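PDB 7D5M: oxidoreductase from Azotobacter vinelandii, which binds NAD+ and, as a homologue of inositol dehydrogenase in the GFO/IDH/MocA family, probably catalyses NAD-dependent oxidation and reduction of a sugar or polyol. Local coordinates for residues A[73-78]-A[102-107]; A[166-171]-A[248-253]. All coordinates share one frame; numbering follows the deposited sequence.

Contact 1 (A[73-78]-A[102-107]); sequences TLFEQE and RAALEA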
loop_
_atom_site.group_PDB
_atom_site.type_symbol
_atom_site.label_atom_id
_atom_site.label_comp_id
_atom_site.label_asym_id
_atom_site.label_seq_id
_atom_site.Cartn_x
_atom_site.Cartn_y
_atom_site.Cartn_z
ATOM N N THR A 73 -24.310 24.768 38.230
ATOM C CA THR A 73 -23.660 25.976 38.798
ATOM C C THR A 73 -23.024 26.777 37.664
ATOM O O THR A 73 -23.182 28.007 37.634
ATOM C CB THR A 73 -22.622 25.619 39.861
ATOM O OG1 THR A 73 -23.320 24.800 40.801
ATOM C CG2 THR A 73 -22.021 26.855 40.496
ATOM N N LEU A 74 -22.318 26.097 36.759
ATOM C CA LEU A 74 -21.728 26.762 35.574
ATOM C C LEU A 74 -22.802 27.616 34.889
ATOM O O LEU A 74 -22.560 28.820 34.707
ATOM C CB LEU A 74 -21.173 25.698 34.629
ATOM C CG LEU A 74 -20.842 26.174 33.218
ATOM C CD1 LEU A 74 -19.620 27.078 33.210
ATOM C CD2 LEU A 74 -20.630 24.973 32.313
ATOM N N PHE A 75 -23.948 27.029 34.532
ATOM C CA PHE A 75 -25.000 27.726 33.746
ATOM C C PHE A 75 -25.597 28.853 34.599
ATOM O O PHE A 75 -25.732 29.966 34.071
ATOM C CB PHE A 75 -26.067 26.759 33.228
ATOM C CG PHE A 75 -25.535 25.637 32.372
ATOM C CD1 PHE A 75 -24.313 25.751 31.723
ATOM C CD2 PHE A 75 -26.258 24.467 32.209
ATOM C CE1 PHE A 75 -23.825 24.712 30.945
ATOM C CE2 PHE A 75 -25.767 23.430 31.428
ATOM C CZ PHE A 75 -24.549 23.551 30.806
ATOM N N GLU A 76 -25.895 28.595 35.876
ATOM C CA GLU A 76 -26.567 29.589 36.762
ATOM C C GLU A 76 -25.630 30.779 37.008
ATOM O O GLU A 76 -26.101 31.923 36.867
ATOM C CB GLU A 76 -27.018 28.952 38.082
ATOM C CG GLU A 76 -27.574 29.962 39.081
ATOM C CD GLU A 76 -28.063 29.389 40.406
ATOM O OE1 GLU A 76 -27.572 28.302 40.808
ATOM O OE2 GLU A 76 -28.942 30.035 41.038
ATOM N N GLN A 77 -24.365 30.525 37.360
ATOM C CA GLN A 77 -23.380 31.586 37.711
ATOM C C GLN A 77 -23.023 32.381 36.453
ATOM O O GLN A 77 -22.930 33.622 36.537
ATOM C CB GLN A 77 -22.134 30.992 38.370
ATOM C CG GLN A 77 -22.373 30.483 39.785
ATOM C CD GLN A 77 -22.909 31.570 40.685
ATOM O OE1 GLN A 77 -22.349 32.663 40.773
ATOM N NE2 GLN A 77 -24.018 31.280 41.341
ATOM N N GLU A 78 -22.829 31.702 35.317
ATOM C CA GLU A 78 -22.430 32.394 34.064
ATOM C C GLU A 78 -23.565 33.321 33.603
ATOM O O GLU A 78 -23.257 34.401 33.090
ATOM C CB GLU A 78 -21.998 31.367 33.012
ATOM C CG GLU A 78 -20.619 30.799 33.308
ATOM C CD GLU A 78 -19.482 31.783 33.083
ATOM O OE1 GLU A 78 -19.437 32.385 31.972
ATOM O OE2 GLU A 78 -18.649 31.952 34.016
ATOM N N ARG A 102 -29.916 19.166 27.882
ATOM C CA ARG A 102 -31.264 19.708 28.185
ATOM C C ARG A 102 -31.124 20.994 29.004
ATOM O O ARG A 102 -31.740 22.013 28.623
ATOM C CB ARG A 102 -32.128 18.700 28.946
ATOM C CG ARG A 102 -33.541 19.214 29.165
ATOM C CD ARG A 102 -34.398 18.301 30.018
ATOM N NE ARG A 102 -35.752 18.838 30.023
ATOM C CZ ARG A 102 -36.862 18.116 30.105
ATOM N NH1 ARG A 102 -36.802 16.798 30.216
ATOM N NH2 ARG A 102 -38.038 18.728 30.088
ATOM N N ALA A 103 -30.360 20.949 30.093
ATOM C CA ALA A 103 -30.163 22.104 31.004
ATOM C C ALA A 103 -29.535 23.275 30.221
ATOM O O ALA A 103 -29.979 24.428 30.403
ATOM C CB ALA A 103 -29.312 21.703 32.175
ATOM N N ALA A 104 -28.545 23.007 29.363
ATOM C CA ALA A 104 -27.848 24.069 28.600
ATOM C C ALA A 104 -28.861 24.743 27.664
ATOM O O ALA A 104 -28.918 25.986 27.624
ATOM C CB ALA A 104 -26.660 23.514 27.841
ATOM N N LEU A 105 -29.674 23.948 26.968
ATOM C CA LEU A 105 -30.673 24.450 25.991
ATOM C C LEU A 105 -31.717 25.305 26.718
ATOM O O LEU A 105 -32.075 26.365 26.203
ATOM C CB LEU A 105 -31.362 23.252 25.333
ATOM C CG LEU A 105 -30.453 22.346 24.510
ATOM C CD1 LEU A 105 -31.249 21.278 23.780
ATOM C CD2 LEU A 105 -29.618 23.169 23.555
ATOM N N GLU A 106 -32.211 24.815 27.853
ATOM C CA GLU A 106 -33.231 25.532 28.668
ATOM C C GLU A 106 -32.619 26.829 29.212
ATOM O O GLU A 106 -33.387 27.800 29.378
ATOM C CB GLU A 106 -33.780 24.605 29.749
ATOM C CG GLU A 106 -34.816 23.645 29.200
ATOM C CD GLU A 106 -35.219 22.495 30.106
ATOM O OE1 GLU A 106 -34.620 22.348 31.186
ATOM O OE2 GLU A 106 -36.130 21.743 29.709
ATOM N N ALA A 107 -31.291 26.876 29.386
ATOM C CA ALA A 107 -30.530 28.064 29.845
ATOM C C ALA A 107 -30.192 28.991 28.668
ATOM O O ALA A 107 -29.498 29.993 28.899
ATOM C CB ALA A 107 -29.287 27.638 30.588
#
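Phe75 reaches from helix 71-78 to helix 97-106, and its side chain is the partner in every contact between the segments, the ring meeting Ala103 and Ala104 and CB meeting Ala107. With CG beside the backbone N and anti to the carbonyl carbon (chi1 -57°), the side chain leaves its helix toward the other and lays its CD2-CE2-CZ side beside the backbone of Ala103 and Ala104. CZ of Phe75 lies 3.6 Å from CB of Ala104, while CE2 of Phe75 comes within 3.5 Å of the backbone N of Ala104. That N and the carbonyl C of Ala103 lie obliquely to the Phe75 ring. CB of Ala103 stands 4.0 Å from the same Phe75 CE2, so two successive methyl groups border the ring. Ala107 meets the root of the side chain instead: its CB is 4.3 Å from CB of Phe75, and these residues also have the nearest CA atoms, 6.8 Å apart. Leu109 adds a further contact to Phe75, and Ala104 also touches Val111 of strand 110-113, which places the contact among helices packed against the parallel sheet of the Rossmann fold. No hydrogen bond or salt bridge crosses between the segments. The 148 Å² buried therefore reflects van der Waals packing, in which alanines on one helix let a single aromatic side chain come close to its backbone.

Contact 2 (A[166-171]-A[248-253]); sequences RMVHMQ and MEYEGG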
loop_
_atom_site.group_PDB
_atom_site.type_symbol
_atom_site.label_atom_id
_atom_site.label_comp_id
_atom_site.label_asym_id
_atom_site.label_seq_id
_atom_site.Cartn_x
_atom_site.Cartn_y
_atom_site.Cartn_z
ATOM N N ARG A 166 -25.576 1.076 -5.380
ATOM C CA ARG A 166 -25.999 -0.326 -5.153
ATOM C C ARG A 166 -25.680 -0.742 -3.719
ATOM O O ARG A 166 -26.529 -1.380 -3.085
ATOM C CB ARG A 166 -25.324 -1.240 -6.181
ATOM C CG ARG A 166 -25.857 -1.009 -7.588
ATOM C CD ARG A 166 -25.199 -1.840 -8.668
ATOM N NE ARG A 166 -25.966 -1.780 -9.904
ATOM C CZ ARG A 166 -25.570 -2.253 -11.075
ATOM N NH1 ARG A 166 -24.374 -2.798 -11.214
ATOM N NH2 ARG A 166 -26.373 -2.162 -12.121
ATOM N N MET A 167 -24.480 -0.435 -3.240
ATOM C CA MET A 167 -24.046 -0.869 -1.890
ATOM C C MET A 167 -23.272 0.223 -1.171
ATOM O O MET A 167 -22.540 0.990 -1.822
ATOM C CB MET A 167 -23.154 -2.103 -1.956
ATOM C CG MET A 167 -23.918 -3.348 -2.213
ATOM S SD MET A 167 -22.829 -4.506 -2.990
ATOM C CE MET A 167 -23.009 -3.830 -4.635
ATOM N N VAL A 168 -23.429 0.231 0.145
ATOM C CA VAL A 168 -22.677 1.104 1.080
ATOM C C VAL A 168 -22.059 0.196 2.144
ATOM O O VAL A 168 -22.811 -0.324 2.979
ATOM C CB VAL A 168 -23.586 2.181 1.698
ATOM C CG1 VAL A 168 -22.748 3.228 2.414
ATOM C CG2 VAL A 168 -24.483 2.822 0.645
ATOM N N HIS A 169 -20.742 -0.005 2.078
ATOM C CA HIS A 169 -19.977 -0.899 2.984
ATOM C C HIS A 169 -19.199 -0.047 3.980
ATOM O O HIS A 169 -18.313 0.705 3.564
ATOM C CB HIS A 169 -19.090 -1.846 2.182
ATOM C CG HIS A 169 -19.887 -2.937 1.569
ATOM N ND1 HIS A 169 -19.349 -4.160 1.265
ATOM C CD2 HIS A 169 -21.200 -3.004 1.267
ATOM C CE1 HIS A 169 -20.286 -4.922 0.743
ATOM N NE2 HIS A 169 -21.430 -4.238 0.725
ATOM N N MET A 170 -19.541 -0.188 5.252
ATOM C CA MET A 170 -19.016 0.645 6.352
ATOM C C MET A 170 -18.389 -0.272 7.392
ATOM O O MET A 170 -18.954 -1.354 7.672
ATOM C CB MET A 170 -20.149 1.453 6.974
ATOM C CG MET A 170 -20.634 2.553 6.067
ATOM S SD MET A 170 -22.263 3.114 6.506
ATOM C CE MET A 170 -23.282 1.852 5.740
ATOM N N GLN A 171 -17.256 0.149 7.946
ATOM C CA GLN A 171 -16.671 -0.539 9.108
ATOM C C GLN A 171 -16.012 0.502 10.004
ATOM O O GLN A 171 -15.511 1.522 9.506
ATOM C CB GLN A 171 -15.720 -1.656 8.678
ATOM C CG GLN A 171 -14.436 -1.178 8.017
ATOM C CD GLN A 171 -13.406 -2.272 7.842
ATOM O OE1 GLN A 171 -13.598 -3.214 7.073
ATOM N NE2 GLN A 171 -12.292 -2.151 8.549
ATOM N N MET A 248 -28.503 -3.721 6.119
ATOM C CA MET A 248 -29.615 -2.773 5.880
ATOM C C MET A 248 -30.073 -2.850 4.427
ATOM O O MET A 248 -29.228 -3.005 3.521
ATOM C CB MET A 248 -29.152 -1.351 6.199
ATOM C CG MET A 248 -28.449 -1.263 7.528
ATOM S SD MET A 248 -28.179 0.434 8.034
ATOM C CE MET A 248 -26.930 0.962 6.873
ATOM N N GLU A 249 -31.381 -2.739 4.226
ATOM C CA GLU A 249 -31.986 -2.473 2.903
ATOM C C GLU A 249 -32.411 -1.012 2.887
ATOM O O GLU A 249 -33.173 -0.619 3.782
ATOM C CB GLU A 249 -33.212 -3.346 2.651
ATOM C CG GLU A 249 -33.008 -4.813 2.966
ATOM C CD GLU A 249 -34.252 -5.658 2.730
ATOM O OE1 GLU A 249 -35.327 -5.061 2.506
ATOM O OE2 GLU A 249 -34.145 -6.912 2.772
ATOM N N TYR A 250 -31.909 -0.245 1.929
ATOM C CA TYR A 250 -32.361 1.141 1.671
ATOM C C TYR A 250 -33.614 1.101 0.795
ATOM O O TYR A 250 -33.787 0.136 0.021
ATOM C CB TYR A 250 -31.269 1.949 0.982
ATOM C CG TYR A 250 -30.017 2.138 1.796
ATOM C CD1 TYR A 250 -29.949 3.105 2.783
ATOM C CD2 TYR A 250 -28.890 1.364 1.574
ATOM C CE1 TYR A 250 -28.805 3.295 3.534
ATOM C CE2 TYR A 250 -27.734 1.548 2.315
ATOM C CZ TYR A 250 -27.689 2.519 3.296
ATOM O OH TYR A 250 -26.564 2.732 4.046
ATOM N N GLU A 251 -34.455 2.137 0.900
ATOM C CA GLU A 251 -35.539 2.385 -0.087
ATOM C C GLU A 251 -34.875 2.464 -1.462
ATOM O O GLU A 251 -33.871 3.190 -1.583
ATOM C CB GLU A 251 -36.310 3.673 0.221
ATOM C CG GLU A 251 -37.119 3.629 1.505
ATOM C CD GLU A 251 -38.336 2.717 1.506
ATOM O OE1 GLU A 251 -38.724 2.225 0.421
ATOM O OE2 GLU A 251 -38.890 2.492 2.604
ATOM N N GLY A 252 -35.390 1.727 -2.447
ATOM C CA GLY A 252 -34.877 1.741 -3.833
ATOM C C GLY A 252 -33.993 0.538 -4.130
ATOM O O GLY A 252 -33.665 0.322 -5.311
ATOM N N GLY A 253 -33.633 -0.248 -3.114
ATOM C CA GLY A 253 -33.038 -1.584 -3.307
ATOM C C GLY A 253 -31.550 -1.660 -2.983
ATOM O O GLY A 253 -31.039 -2.797 -2.917
#
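Tyr250 points its phenol end at Val168 and Met170, two residues of strand 165-173 whose CB atoms, like that of Tyr250, are directed across the contact. The hydroxyl oxygen does most of the touching: OH of Tyr250 is 3.8 Å from CB of Val168 and equally 3.8 Å from CE of Met170. These are van der Waals contacts, and no hydrogen bond joins the segments. Val168 crosses the tyrosine at about a right angle. Its CG1 is anti to the backbone N (chi1 -168°), leaving CG2 to approach the ring obliquely, 3.9 Å from CE2 of Tyr250. Met170 comes from the opposite direction to Tyr250; its chain is bent at chi3 (-81°), and its terminal methyl also meets that of Met248, 3.9 Å between the two CE atoms, the two methionines crossing at about a right angle. Replacing Tyr250 by alanine is likely to open a gap beside Val168 CG2 and Met170 CE and to lose the edge-to-face partner of Phe221. After Tyr250 the chain reverses in a type II turn closed by Gly253 N to Tyr250 O, 3.2 Å, with Gly252 at backbone angles that call for glycine. The strands bearing the contact are not direct neighbours: the short segments' axes approach to 9.0 Å, and strand 255-261 lies between 165-173 and 243-250 in the mixed sheet of the family's C-terminal alpha/beta domain. The contact thus spans one face of that sheet, where helix 202-217 covers Val168 and Met170 through Ser214 and Pro210, while Ile223 of strand 223-231 touches both Met248 and Tyr250.

Overall arrangement
Contact 1 and contact 2 are independent packing sites in different parts of the chain, with centres 41 Å apart, nearest atoms about 26 Å apart and the chain's centre between them. They follow in series along the sequence. Contact 1 joins two helices of the NAD-binding Rossmann region, whereas contact 2 belongs to the mixed sheet of the C-terminal alpha/beta region. Contact 1 is the closer to the cofactor but does not touch it: the Phe75 side chain is about 10 Å from bound NAD, and that of Ala104 about 11 Å from the side chain of NADH-binding His97. Contact 2 lies away from the annotated sites, but its strand 165-173 reaches a second subunit through Arg166 and His169.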